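Local atomic coordinates of dihydroorotase (Saccharomyces cerevisiae S288C, PDB entry 6L0A), a protein that catalyses the zinc-dependent interconversion of N-carbamoyl-L-aspartate (ureidosuccinate) and dihydroorotate, the third step of de novo pyrimidine biosynthesis. Residues 29-35 / 278-284; 74-78 / 107-112; 124-128 / 171-175; 286-292 / 354-358. All blocks are in the same frame, centred on the assembly; numbering follows the deposited sequence.

Interaction 1. Residues 29-35 / 278-284; sequences KIRDGGV and YSQSFAI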
loop_
_atom_site.group_PDB
_atom_site.type_symbol
_atom_site.label_atom_id
_atom_site.label_comp_id
_atom_site.label_asym_id
_atom_site.label_seq_id
_atom_site.Cartn_x
_atom_site.Cartn_y
_atom_site.Cartn_z
ATOM N N LYS C 29 -1.470 -29.011 4.658
ATOM C CA LYS C 29 -1.734 -27.982 5.656
ATOM C C LYS C 29 -3.205 -27.598 5.747
ATOM O O LYS C 29 -3.592 -26.934 6.716
ATOM C CB LYS C 29 -0.898 -26.729 5.363
ATOM C CG LYS C 29 0.577 -27.018 5.119
ATOM C CD LYS C 29 1.231 -27.491 6.415
ATOM C CE LYS C 29 2.746 -27.551 6.280
ATOM N NZ LYS C 29 3.147 -28.617 5.325
ATOM N N ILE C 30 -4.030 -27.968 4.761
ATOM C CA ILE C 30 -5.465 -27.752 4.902
ATOM C C ILE C 30 -5.963 -28.440 6.166
ATOM O O ILE C 30 -6.546 -27.807 7.054
ATOM C CB ILE C 30 -6.211 -28.241 3.646
ATOM C CG1 ILE C 30 -5.713 -27.480 2.403
ATOM C CG2 ILE C 30 -7.710 -28.076 3.828
ATOM C CD1 ILE C 30 -6.149 -28.079 1.056
ATOM N N ARG C 31 -5.676 -29.738 6.293
ATOM C CA ARG C 31 -6.055 -30.464 7.503
ATOM C C ARG C 31 -5.353 -29.909 8.738
ATOM O O ARG C 31 -5.985 -29.728 9.785
ATOM C CB ARG C 31 -5.754 -31.956 7.347
ATOM C CG ARG C 31 -6.478 -32.809 8.404
ATOM C CD ARG C 31 -6.303 -34.291 8.150
ATOM N NE ARG C 31 -6.409 -35.061 9.387
ATOM C CZ ARG C 31 -7.522 -35.644 9.826
ATOM N NH1 ARG C 31 -8.651 -35.569 9.134
ATOM N NH2 ARG C 31 -7.498 -36.322 10.962
ATOM N N ASP C 32 -4.053 -29.610 8.632
ATOM C CA ASP C 32 -3.300 -29.159 9.802
ATOM C C ASP C 32 -3.870 -27.868 10.370
ATOM O O ASP C 32 -3.880 -27.669 11.591
ATOM C CB ASP C 32 -1.824 -28.983 9.446
ATOM C CG ASP C 32 -1.149 -30.293 9.092
ATOM O OD1 ASP C 32 -1.771 -31.359 9.273
ATOM O OD2 ASP C 32 0.004 -30.255 8.626
ATOM N N GLY C 33 -4.348 -26.973 9.498
ATOM C CA GLY C 33 -5.004 -25.756 9.917
ATOM C C GLY C 33 -6.429 -25.898 10.397
ATOM O O GLY C 33 -7.045 -24.900 10.781
ATOM N N GLY C 34 -6.980 -27.107 10.395
ATOM C CA GLY C 34 -8.284 -27.345 10.969
ATOM C C GLY C 34 -9.433 -27.407 9.988
ATOM O O GLY C 34 -10.581 -27.257 10.411
ATOM N N VAL C 35 -9.166 -27.643 8.705
ATOM C CA VAL C 35 -10.171 -27.546 7.644
ATOM C C VAL C 35 -10.426 -28.933 7.071
ATOM O O VAL C 35 -9.492 -29.612 6.627
ATOM C CB VAL C 35 -9.714 -26.576 6.537
ATOM C CG1 VAL C 35 -10.618 -26.685 5.322
ATOM C CG2 VAL C 35 -9.667 -25.147 7.082
ATOM N N TYR C 278 -0.622 -16.106 3.052
ATOM C CA TYR C 278 -0.664 -17.545 3.315
ATOM C C TYR C 278 -1.197 -17.793 4.722
ATOM O O TYR C 278 -0.493 -17.564 5.713
ATOM C CB TYR C 278 0.708 -18.194 3.154
ATOM C CG TYR C 278 0.641 -19.649 3.558
ATOM C CD1 TYR C 278 0.049 -20.583 2.724
ATOM C CD2 TYR C 278 1.109 -20.074 4.798
ATOM C CE1 TYR C 278 -0.051 -21.931 3.096
ATOM C CE2 TYR C 278 1.010 -21.423 5.186
ATOM C CZ TYR C 278 0.422 -22.337 4.330
ATOM O OH TYR C 278 0.323 -23.672 4.705
ATOM N N SER C 279 -2.418 -18.318 4.810
ATOM C CA SER C 279 -3.060 -18.541 6.093
ATOM C C SER C 279 -3.424 -20.001 6.349
ATOM O O SER C 279 -3.988 -20.296 7.408
ATOM C CB SER C 279 -4.324 -17.672 6.215
ATOM O OG SER C 279 -5.224 -17.941 5.152
ATOM N N GLN C 280 -3.115 -20.919 5.430
ATOM C CA GLN C 280 -3.668 -22.276 5.538
ATOM C C GLN C 280 -3.217 -22.975 6.814
ATOM O O GLN C 280 -4.026 -23.634 7.481
ATOM C CB GLN C 280 -3.278 -23.113 4.329
ATOM C CG GLN C 280 -4.276 -24.219 4.029
ATOM C CD GLN C 280 -5.555 -23.663 3.436
ATOM O OE1 GLN C 280 -5.556 -23.178 2.306
ATOM N NE2 GLN C 280 -6.644 -23.692 4.207
ATOM N N SER C 281 -1.934 -22.843 7.171
ATOM C CA SER C 281 -1.359 -23.629 8.269
ATOM C C SER C 281 -2.025 -23.369 9.616
ATOM O O SER C 281 -1.927 -24.214 10.518
ATOM C CB SER C 281 0.145 -23.355 8.388
ATOM O OG SER C 281 0.886 -23.994 7.354
ATOM N N PHE C 282 -2.687 -22.228 9.796
ATOM C CA PHE C 282 -3.327 -21.926 11.070
ATOM C C PHE C 282 -4.707 -21.342 10.853
ATOM O O PHE C 282 -5.180 -20.542 11.662
ATOM C CB PHE C 282 -2.454 -20.986 11.912
ATOM C CG PHE C 282 -1.088 -21.541 12.175
ATOM C CD1 PHE C 282 -0.868 -22.382 13.256
ATOM C CD2 PHE C 282 -0.034 -21.265 11.324
ATOM C CE1 PHE C 282 0.384 -22.916 13.492
ATOM C CE2 PHE C 282 1.219 -21.802 11.550
ATOM C CZ PHE C 282 1.426 -22.629 12.637
ATOM N N ALA C 283 -5.371 -21.764 9.770
ATOM C CA ALA C 283 -6.596 -21.120 9.312
ATOM C C ALA C 283 -7.625 -20.977 10.430
ATOM O O ALA C 283 -8.061 -19.870 10.751
ATOM C CB ALA C 283 -7.168 -21.912 8.131
ATOM N N ILE C 284 -8.031 -22.085 11.043
ATOM C CA ILE C 284 -9.098 -21.985 12.033
ATOM C C ILE C 284 -8.616 -21.265 13.294
ATOM O O ILE C 284 -9.352 -20.414 13.817
ATOM C CB ILE C 284 -9.684 -23.370 12.360
ATOM C CG1 ILE C 284 -10.264 -23.994 11.088
ATOM C CG2 ILE C 284 -10.780 -23.228 13.406
ATOM C CD1 ILE C 284 -11.447 -23.219 10.523
HETATM O O HOH W 1 -6.431 -24.925 6.780
HETATM O O HOH W 2 -3.351 -25.239 13.124
#
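Y278 extends its phenol to the last turn of helix 20-32: its OH lies 3.4 Å from K29 CB and shares a 2.7 Å hydrogen bond with S281 OG. The ammonium group of K29 turns back along its own helix, where NZ bonds to L25 O. Q280 points toward the helix and lays its CG 3.9 Å from I30 CG1, while its amide NE2 is held by D12. Water 1 takes a hydrogen bond from Q280 NE2 (2.9 Å) and lies 2.9 Å from I30 O and 2.8 Å from Q280 O. Here helix 20-32 ends in a Schellman motif, with G34 at positive phi and V35 N bonded back to I30 O (3.1 Å), and the start of helix 283-293 packs on this end within the TIM-barrel-like hydrolase fold. Glycine suits both turn positions: a CB on G33 would clash with Q280 O, and one on G34 with I284 CG1 and, at that phi, with the preceding carbonyl oxygen, which alone calls for glycine. G33 CA instead makes a CA-H...O contact to Q280 O (3.4 Å). Water 2 donates to both S281 O (3.1 Å) and D32 O (2.9 Å). The CA-to-CB bond of F282, the N-cap, points away from 29-35, A283 CB meets V35 CG2 at 4.2 Å, and I284 N donates a nearly straight 3.0 Å hydrogen bond to G33 O.

Interaction 2. Residues 74-78 / 107-112; sequences FYLSK and NSAAGV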
loop_
_atom_site.group_PDB
_atom_site.type_symbol
_atom_site.label_atom_id
_atom_site.label_comp_id
_atom_site.label_asym_id
_atom_site.label_seq_id
_atom_site.Cartn_x
_atom_site.Cartn_y
_atom_site.Cartn_z
ATOM N N PHE C 74 -13.898 -24.483 -12.199
ATOM C CA PHE C 74 -13.349 -23.980 -13.446
ATOM C C PHE C 74 -13.022 -22.492 -13.317
ATOM O O PHE C 74 -13.631 -21.758 -12.535
ATOM C CB PHE C 74 -14.345 -24.155 -14.604
ATOM C CG PHE C 74 -14.358 -25.535 -15.223
ATOM C CD1 PHE C 74 -13.241 -26.362 -15.170
ATOM C CD2 PHE C 74 -15.484 -25.976 -15.897
ATOM C CE1 PHE C 74 -13.260 -27.625 -15.770
ATOM C CE2 PHE C 74 -15.523 -27.230 -16.489
ATOM C CZ PHE C 74 -14.412 -28.057 -16.431
ATOM N N TYR C 75 -12.073 -22.055 -14.132
ATOM C CA TYR C 75 -11.722 -20.647 -14.293
ATOM C C TYR C 75 -12.572 -20.058 -15.414
ATOM O O TYR C 75 -12.678 -20.654 -16.489
ATOM C CB TYR C 75 -10.235 -20.598 -14.624
ATOM C CG TYR C 75 -9.515 -19.289 -14.805
ATOM C CD1 TYR C 75 -9.671 -18.531 -15.963
ATOM C CD2 TYR C 75 -8.587 -18.867 -13.859
ATOM C CE1 TYR C 75 -8.944 -17.357 -16.145
ATOM C CE2 TYR C 75 -7.857 -17.703 -14.034
ATOM C CZ TYR C 75 -8.044 -16.953 -15.171
ATOM O OH TYR C 75 -7.309 -15.802 -15.340
ATOM N N LEU C 76 -13.194 -18.905 -15.171
ATOM C CA LEU C 76 -14.076 -18.323 -16.190
ATOM C C LEU C 76 -13.220 -17.742 -17.313
ATOM O O LEU C 76 -12.630 -16.668 -17.175
ATOM C CB LEU C 76 -14.994 -17.267 -15.579
ATOM C CG LEU C 76 -16.108 -16.738 -16.514
ATOM C CD1 LEU C 76 -17.063 -17.852 -16.867
ATOM C CD2 LEU C 76 -16.888 -15.587 -15.884
ATOM N N SER C 77 -13.148 -18.441 -18.441
ATOM C CA SER C 77 -12.229 -18.038 -19.499
ATOM C C SER C 77 -12.933 -18.007 -20.846
ATOM O O SER C 77 -14.039 -18.527 -21.011
ATOM C CB SER C 77 -11.001 -18.959 -19.581
ATOM O OG SER C 77 -11.204 -20.043 -20.465
ATOM N N LYS C 78 -12.263 -17.357 -21.798
ATOM C CA LYS C 78 -12.759 -17.304 -23.170
ATOM C C LYS C 78 -13.049 -18.677 -23.750
ATOM O O LYS C 78 -13.934 -18.793 -24.606
ATOM C CB LYS C 78 -11.698 -16.624 -24.059
ATOM C CG LYS C 78 -11.506 -15.143 -23.856
ATOM C CD LYS C 78 -10.381 -14.673 -24.765
ATOM C CE LYS C 78 -9.169 -14.318 -23.951
ATOM N NZ LYS C 78 -9.548 -13.305 -22.935
ATOM N N ASN C 107 -2.258 -14.657 -11.716
ATOM C CA ASN C 107 -2.701 -15.523 -12.812
ATOM C C ASN C 107 -4.102 -15.157 -13.288
ATOM O O ASN C 107 -4.952 -16.022 -13.517
ATOM C CB ASN C 107 -2.633 -16.995 -12.403
ATOM C CG ASN C 107 -1.212 -17.470 -12.218
ATOM O OD1 ASN C 107 -0.269 -16.797 -12.649
ATOM N ND2 ASN C 107 -1.041 -18.632 -11.572
ATOM N N SER C 108 -4.347 -13.854 -13.434
ATOM C CA SER C 108 -5.626 -13.337 -13.883
ATOM C C SER C 108 -5.560 -12.801 -15.307
ATOM O O SER C 108 -6.536 -12.221 -15.787
ATOM C CB SER C 108 -6.118 -12.229 -12.936
ATOM O OG SER C 108 -5.285 -11.080 -13.015
ATOM N N ALA C 109 -4.427 -12.967 -15.993
ATOM C CA ALA C 109 -4.277 -12.333 -17.300
ATOM C C ALA C 109 -5.273 -12.894 -18.307
ATOM O O ALA C 109 -5.677 -12.189 -19.240
ATOM C CB ALA C 109 -2.841 -12.492 -17.804
ATOM N N ALA C 110 -5.681 -14.148 -18.133
ATOM C CA ALA C 110 -6.687 -14.787 -18.969
ATOM C C ALA C 110 -8.123 -14.487 -18.518
ATOM O O ALA C 110 -9.058 -15.093 -19.047
ATOM C CB ALA C 110 -6.451 -16.302 -18.988
ATOM N N GLY C 111 -8.322 -13.582 -17.555
ATOM C CA GLY C 111 -9.636 -13.317 -17.000
ATOM C C GLY C 111 -10.516 -12.415 -17.849
ATOM O O GLY C 111 -10.274 -12.208 -19.040
ATOM N N VAL C 112 -11.547 -11.851 -17.214
ATOM C CA VAL C 112 -12.634 -11.194 -17.932
ATOM C C VAL C 112 -12.564 -9.675 -17.770
ATOM O O VAL C 112 -11.846 -9.138 -16.926
ATOM C CB VAL C 112 -14.020 -11.701 -17.487
ATOM C CG1 VAL C 112 -14.053 -13.213 -17.449
ATOM C CG2 VAL C 112 -14.379 -11.094 -16.140
HETATM O O HOH W 3 -11.914 -14.743 -19.522
HETATM O O HOH W 4 -8.152 -11.790 -20.687
HETATM O O HOH W 5 -9.240 -16.759 -21.348
HETATM O O HOH W 6 -12.582 -12.565 -21.447
#
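One direct hydrogen bond joins these two loops: Y75 OH donates to N107 O at 3.0 Å. With chi1 near 180° the tyrosine stretches toward the other loop, and its hydroxyl ends at the mouth of a backbone turn, with S108 CA at 3.3 Å and A110 C at 3.5 Å. The ring edge, not a face, meets the peptide groups; a tyrosine suits the place, being long enough to bring a donor to N107 O. The amide of N107 turns elsewhere, to N43 and Q45.

Two apolar contacts add to it. Beside the ring, Y75 CE1 lies 3.9 Å from A110 CB, alanine leaving room for the phenol; further off, leucine and valine methyl groups meet, L76 CD2 4.0 Å from V112 CG1. The turn is a type I beta turn from S108 to G111, closed by G111 N to S108 O at 2.9 Å; glycine fits its last position because a CB would strike S108 O. It belongs to the loop that carries T105 and T106 of the malate pocket, and the side chain of N107 comes within about 6 Å of the bound malate.

Waters fill the remaining gap. Water 3 donates to L76 O (3.1 Å) and A110 O (2.9 Å), and water 5 links K78 N to A110 O. Exposed K78 follows the same pattern with its ammonium group: water 4 accepts from K78 NZ at 3.0 Å and donates to A109 O at 2.9 Å and G111 O at 2.7 Å.

Interaction 3. Residues 124-128 / 171-175; sequences FKAMQ and FPNLK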
loop_
_atom_site.group_PDB
_atom_site.type_symbol
_atom_site.label_atom_id
_atom_site.label_comp_id
_atom_site.label_asym_id
_atom_site.label_seq_id
_atom_site.Cartn_x
_atom_site.Cartn_y
_atom_site.Cartn_z
ATOM N N PHE C 124 -23.342 -18.490 -17.795
ATOM C CA PHE C 124 -24.110 -18.325 -16.562
ATOM C C PHE C 124 -25.465 -19.020 -16.646
ATOM O O PHE C 124 -25.956 -19.553 -15.639
ATOM C CB PHE C 124 -24.305 -16.837 -16.246
ATOM C CG PHE C 124 -23.020 -16.071 -16.102
ATOM C CD1 PHE C 124 -21.858 -16.702 -15.682
ATOM C CD2 PHE C 124 -22.970 -14.717 -16.391
ATOM C CE1 PHE C 124 -20.671 -15.992 -15.540
ATOM C CE2 PHE C 124 -21.770 -13.997 -16.264
ATOM C CZ PHE C 124 -20.628 -14.638 -15.834
ATOM N N LYS C 125 -26.082 -19.030 -17.832
ATOM C CA LYS C 125 -27.335 -19.760 -17.987
ATOM C C LYS C 125 -27.128 -21.250 -17.754
ATOM O O LYS C 125 -27.927 -21.896 -17.064
ATOM C CB LYS C 125 -27.928 -19.499 -19.378
ATOM C CG LYS C 125 -29.412 -19.887 -19.556
ATOM C CD LYS C 125 -30.301 -19.543 -18.338
ATOM C CE LYS C 125 -30.356 -18.046 -17.983
ATOM N NZ LYS C 125 -30.983 -17.144 -18.998
ATOM N N ALA C 126 -26.044 -21.809 -18.299
ATOM C CA ALA C 126 -25.749 -23.224 -18.075
ATOM C C ALA C 126 -25.444 -23.496 -16.604
ATOM O O ALA C 126 -25.944 -24.469 -16.025
ATOM C CB ALA C 126 -24.584 -23.661 -18.966
ATOM N N MET C 127 -24.639 -22.634 -15.974
ATOM C CA MET C 127 -24.382 -22.789 -14.543
ATOM C C MET C 127 -25.673 -22.769 -13.739
ATOM O O MET C 127 -25.844 -23.563 -12.803
ATOM C CB MET C 127 -23.447 -21.682 -14.053
ATOM C CG MET C 127 -22.050 -21.794 -14.607
ATOM S SD MET C 127 -21.039 -20.394 -14.093
ATOM C CE MET C 127 -20.977 -20.741 -12.330
ATOM N N GLN C 128 -26.578 -21.838 -14.061
ATOM C CA GLN C 128 -27.830 -21.724 -13.315
ATOM C C GLN C 128 -28.644 -23.009 -13.421
ATOM O O GLN C 128 -29.184 -23.503 -12.423
ATOM C CB GLN C 128 -28.630 -20.523 -13.829
ATOM C CG GLN C 128 -29.886 -20.191 -13.021
ATOM C CD GLN C 128 -30.532 -18.876 -13.450
ATOM O OE1 GLN C 128 -30.773 -17.987 -12.623
ATOM N NE2 GLN C 128 -30.819 -18.749 -14.745
ATOM N N PHE C 171 -29.847 -13.375 -13.303
ATOM C CA PHE C 171 -29.803 -14.818 -13.066
ATOM C C PHE C 171 -30.259 -15.082 -11.640
ATOM O O PHE C 171 -29.459 -15.458 -10.777
ATOM C CB PHE C 171 -28.402 -15.383 -13.318
ATOM C CG PHE C 171 -27.929 -15.223 -14.733
ATOM C CD1 PHE C 171 -27.194 -14.114 -15.108
ATOM C CD2 PHE C 171 -28.235 -16.178 -15.696
ATOM C CE1 PHE C 171 -26.760 -13.958 -16.412
ATOM C CE2 PHE C 171 -27.805 -16.029 -17.009
ATOM C CZ PHE C 171 -27.062 -14.922 -17.367
ATOM N N PRO C 172 -31.560 -14.922 -11.367
ATOM C CA PRO C 172 -32.028 -14.884 -9.970
ATOM C C PRO C 172 -31.944 -16.214 -9.232
ATOM O O PRO C 172 -32.024 -16.214 -7.998
ATOM C CB PRO C 172 -33.485 -14.422 -10.108
ATOM C CG PRO C 172 -33.892 -14.926 -11.455
ATOM C CD PRO C 172 -32.671 -14.784 -12.327
ATOM N N ASN C 173 -31.786 -17.337 -9.928
ATOM C CA ASN C 173 -31.662 -18.637 -9.280
ATOM C C ASN C 173 -30.218 -19.091 -9.138
ATOM O O ASN C 173 -29.968 -20.151 -8.547
ATOM C CB ASN C 173 -32.455 -19.698 -10.048
ATOM C CG ASN C 173 -33.947 -19.430 -10.030
ATOM O OD1 ASN C 173 -34.510 -19.049 -9.001
ATOM N ND2 ASN C 173 -34.596 -19.621 -11.175
ATOM N N LEU C 174 -29.267 -18.316 -9.652
ATOM C CA LEU C 174 -27.857 -18.685 -9.607
ATOM C C LEU C 174 -27.268 -18.357 -8.240
ATOM O O LEU C 174 -27.409 -17.235 -7.749
ATOM C CB LEU C 174 -27.102 -17.945 -10.715
ATOM C CG LEU C 174 -25.586 -18.094 -10.852
ATOM C CD1 LEU C 174 -25.234 -19.543 -11.133
ATOM C CD2 LEU C 174 -25.043 -17.178 -11.949
ATOM N N LYS C 175 -26.606 -19.335 -7.623
ATOM C CA LYS C 175 -25.835 -19.058 -6.418
ATOM C C LYS C 175 -24.590 -18.262 -6.795
ATOM O O LYS C 175 -23.819 -18.672 -7.671
ATOM C CB LYS C 175 -25.455 -20.366 -5.717
ATOM C CG LYS C 175 -26.621 -21.030 -4.990
ATOM C CD LYS C 175 -26.170 -22.203 -4.122
ATOM C CE LYS C 175 -26.030 -23.499 -4.919
ATOM N NZ LYS C 175 -25.697 -24.675 -4.047
HETATM O O HOH W 7 -28.926 -22.353 -9.946
#
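Q128 uses an almost fully extended side chain, with chi1 and chi2 both t, to carry its amide from helix 121-130 to the F171-L174 turn. Its OE1 accepts a 3.0 Å hydrogen bond from N173 N, the amide at the third position of the turn. P172 has no amide hydrogen to offer and suits the second position of a type I beta turn, closed by L174 N to F171 O at 3.1 Å. Water 7 adds a backbone link, lying 2.7 Å from Q128 O and 2.8 Å from N173 O.

F171, with chi1 m, swings its ring toward the helix. F124 CB sits over one face, 3.6 Å from the ring centroid, in a CH-pi contact, and F124, also m at chi1, turns its ring edge to that face in an offset edge-to-face pair (centroids 5.7 Å apart, planes at 85°). K125, t at chi1, curls back through p at chi2 and chi3, which brings CE to 3.4 Å from F171 CE2. L174, in the tp rotamer, puts CD1 4.0 Å from M127 CB and CD2 4.4 Å from F124 CB. The turn connects helix 156-170 to strand 175-178, so here the loop from helix to next strand in a beta/alpha barrel rests on the preceding helix of the outer layer.

Interaction 4. Residues 286-292 / 354-358; sequences YIAQVFE and KLSWS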
loop_
_atom_site.group_PDB
_atom_site.type_symbol
_atom_site.label_atom_id
_atom_site.label_comp_id
_atom_site.label_asym_id
_atom_site.label_seq_id
_atom_site.Cartn_x
_atom_site.Cartn_y
_atom_site.Cartn_z
ATOM N N TYR C 286 -6.609 -18.756 13.474
ATOM C CA TYR C 286 -6.709 -17.320 13.194
ATOM C C TYR C 286 -8.124 -16.819 13.433
ATOM O O TYR C 286 -8.340 -15.780 14.069
ATOM C CB TYR C 286 -6.316 -17.001 11.741
ATOM C CG TYR C 286 -4.878 -17.203 11.337
ATOM C CD1 TYR C 286 -3.836 -16.597 12.036
ATOM C CD2 TYR C 286 -4.563 -17.967 10.224
ATOM C CE1 TYR C 286 -2.526 -16.778 11.647
ATOM C CE2 TYR C 286 -3.258 -18.152 9.818
ATOM C CZ TYR C 286 -2.239 -17.553 10.540
ATOM O OH TYR C 286 -0.953 -17.746 10.136
ATOM N N ILE C 287 -9.109 -17.526 12.878
ATOM C CA ILE C 287 -10.492 -17.088 12.996
ATOM C C ILE C 287 -10.943 -17.135 14.454
ATOM O O ILE C 287 -11.676 -16.257 14.926
ATOM C CB ILE C 287 -11.387 -17.952 12.092
ATOM C CG1 ILE C 287 -10.934 -17.825 10.630
ATOM C CG2 ILE C 287 -12.829 -17.540 12.246
ATOM C CD1 ILE C 287 -11.081 -16.414 10.081
ATOM N N ALA C 288 -10.518 -18.168 15.179
ATOM C CA ALA C 288 -10.876 -18.291 16.586
ATOM C C ALA C 288 -10.360 -17.102 17.382
ATOM O O ALA C 288 -11.027 -16.625 18.307
ATOM C CB ALA C 288 -10.326 -19.598 17.146
ATOM N N GLN C 289 -9.184 -16.591 17.017
ATOM C CA GLN C 289 -8.662 -15.398 17.675
ATOM C C GLN C 289 -9.656 -14.249 17.585
ATOM O O GLN C 289 -9.919 -13.554 18.577
ATOM C CB GLN C 289 -7.321 -15.007 17.053
ATOM C CG GLN C 289 -6.478 -14.076 17.921
ATOM C CD GLN C 289 -6.173 -14.689 19.269
ATOM O OE1 GLN C 289 -5.755 -15.849 19.357
ATOM N NE2 GLN C 289 -6.379 -13.915 20.334
ATOM N N VAL C 290 -10.232 -14.046 16.401
ATOM C CA VAL C 290 -11.162 -12.941 16.190
ATOM C C VAL C 290 -12.444 -13.156 16.978
ATOM O O VAL C 290 -12.950 -12.239 17.639
ATOM C CB VAL C 290 -11.451 -12.779 14.689
ATOM C CG1 VAL C 290 -12.485 -11.673 14.461
ATOM C CG2 VAL C 290 -10.152 -12.508 13.953
ATOM N N PHE C 291 -13.002 -14.367 16.913
ATOM C CA PHE C 291 -14.270 -14.612 17.586
ATOM C C PHE C 291 -14.119 -14.547 19.104
ATOM O O PHE C 291 -15.035 -14.097 19.797
ATOM C CB PHE C 291 -14.837 -15.960 17.148
ATOM C CG PHE C 291 -15.551 -15.915 15.814
ATOM C CD1 PHE C 291 -14.841 -15.729 14.635
ATOM C CD2 PHE C 291 -16.927 -16.060 15.745
ATOM C CE1 PHE C 291 -15.494 -15.698 13.409
ATOM C CE2 PHE C 291 -17.591 -16.023 14.524
ATOM C CZ PHE C 291 -16.864 -15.842 13.350
ATOM N N GLU C 292 -12.964 -14.949 19.626
ATOM C CA GLU C 292 -12.707 -14.795 21.056
ATOM C C GLU C 292 -12.643 -13.323 21.440
ATOM O O GLU C 292 -13.320 -12.880 22.378
ATOM C CB GLU C 292 -11.408 -15.500 21.432
ATOM C CG GLU C 292 -10.923 -15.141 22.829
ATOM C CD GLU C 292 -10.192 -16.274 23.498
ATOM O OE1 GLU C 292 -9.142 -16.696 22.968
ATOM O OE2 GLU C 292 -10.670 -16.746 24.553
ATOM N N LYS C 354 1.288 -14.715 18.791
ATOM C CA LYS C 354 0.603 -15.682 19.639
ATOM C C LYS C 354 -0.824 -15.901 19.159
ATOM O O LYS C 354 -1.492 -14.962 18.718
ATOM C CB LYS C 354 0.562 -15.196 21.089
ATOM C CG LYS C 354 1.774 -15.527 21.926
ATOM C CD LYS C 354 1.566 -15.039 23.354
ATOM C CE LYS C 354 2.723 -14.168 23.816
ATOM N NZ LYS C 354 2.701 -12.825 23.169
ATOM N N LEU C 355 -1.288 -17.146 19.270
ATOM C CA LEU C 355 -2.682 -17.512 19.047
ATOM C C LEU C 355 -3.192 -18.230 20.288
ATOM O O LEU C 355 -2.502 -19.099 20.827
ATOM C CB LEU C 355 -2.832 -18.406 17.810
ATOM C CG LEU C 355 -2.559 -17.758 16.447
ATOM C CD1 LEU C 355 -2.734 -18.772 15.338
ATOM C CD2 LEU C 355 -3.493 -16.588 16.249
ATOM N N SER C 356 -4.392 -17.865 20.743
ATOM C CA SER C 356 -4.929 -18.425 21.981
ATOM C C SER C 356 -5.422 -19.861 21.827
ATOM O O SER C 356 -5.569 -20.562 22.836
ATOM C CB SER C 356 -6.078 -17.553 22.501
ATOM O OG SER C 356 -5.600 -16.359 23.102
ATOM N N TRP C 357 -5.680 -20.313 20.601
ATOM C CA TRP C 357 -6.295 -21.609 20.357
ATOM C C TRP C 357 -5.431 -22.474 19.449
ATOM O O TRP C 357 -4.605 -21.982 18.679
ATOM C CB TRP C 357 -7.672 -21.449 19.719
ATOM C CG TRP C 357 -8.625 -20.697 20.552
ATOM C CD1 TRP C 357 -8.758 -19.347 20.622
ATOM C CD2 TRP C 357 -9.596 -21.248 21.441
ATOM N NE1 TRP C 357 -9.759 -19.017 21.499
ATOM C CE2 TRP C 357 -10.290 -20.169 22.017
ATOM C CE3 TRP C 357 -9.947 -22.553 21.808
ATOM C CZ2 TRP C 357 -11.315 -20.352 22.947
ATOM C CZ3 TRP C 357 -10.966 -22.732 22.727
ATOM C CH2 TRP C 357 -11.640 -21.640 23.282
ATOM N N SER C 358 -5.650 -23.782 19.551
ATOM C CA SER C 358 -5.036 -24.780 18.689
ATOM C C SER C 358 -6.150 -25.664 18.142
ATOM O O SER C 358 -7.296 -25.590 18.593
ATOM C CB SER C 358 -3.990 -25.616 19.443
ATOM O OG SER C 358 -3.092 -24.780 20.164
HETATM O O HOH W 8 -6.595 -18.385 18.418
#
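Q289 OE1 is the best-served acceptor of this contact. It takes a nearly straight hydrogen bond from S356 N (2.8 Å, 173°) and a second from water 8, also at 2.8 Å, which in turn accepts a weak bond from W357 N at 3.1 Å. The side chain's NE2 is occupied by E293, one turn on in the same helix, so both ends of the amide have partners. Glutamine suits the place because its carbonyl oxygen can accept from the backbone amide of S356 where the strand is interrupted.

That strand, 354-362, belongs to the four-stranded antiparallel sheet lying beside the barrel, together with strands 4-8, 324-328 and 332-333; helix 283-293 of the barrel packs against the sheet here.

E292 splits its carboxylate. OE1 accepts a weak hydrogen bond from W357 NE1 (2.8 Å, 129°) and comes within 3.2 Å of S356 CB, while OE2 forms a salt bridge with K329 NZ. Among apolar groups, A288 CB lies 3.8 Å from W357 CD1, alanine being small enough to let the indole close on the helix, and Y286 CD1 lies 4.1 Å from L355 CD1. The hydroxyl of Y286 bonds to the backbone oxygen of F349.

In the fold
The four contacts fall into two groups on opposite sides of the chain's centre. Interactions 1 and 4 share helix 283-293, have centres 13 Å apart and touch directly, with S279 O 3.3 Å from Y286 CE2 and F282 CB 4.1 Å from L355 CD1. Interactions 2 and 3, centres 19 Å apart, meet where L76 CD2 lies 3.8 Å from F124 CE1; both are nested within the long loop closed by interaction 1. The metal site lies between the groups: the side chain of Q280 in interaction 1 is about 10 Å from a zinc ion, and that of S108 in interaction 2 about 8 Å from one. Interactions 3 and 4 are 37 Å apart, centre to centre.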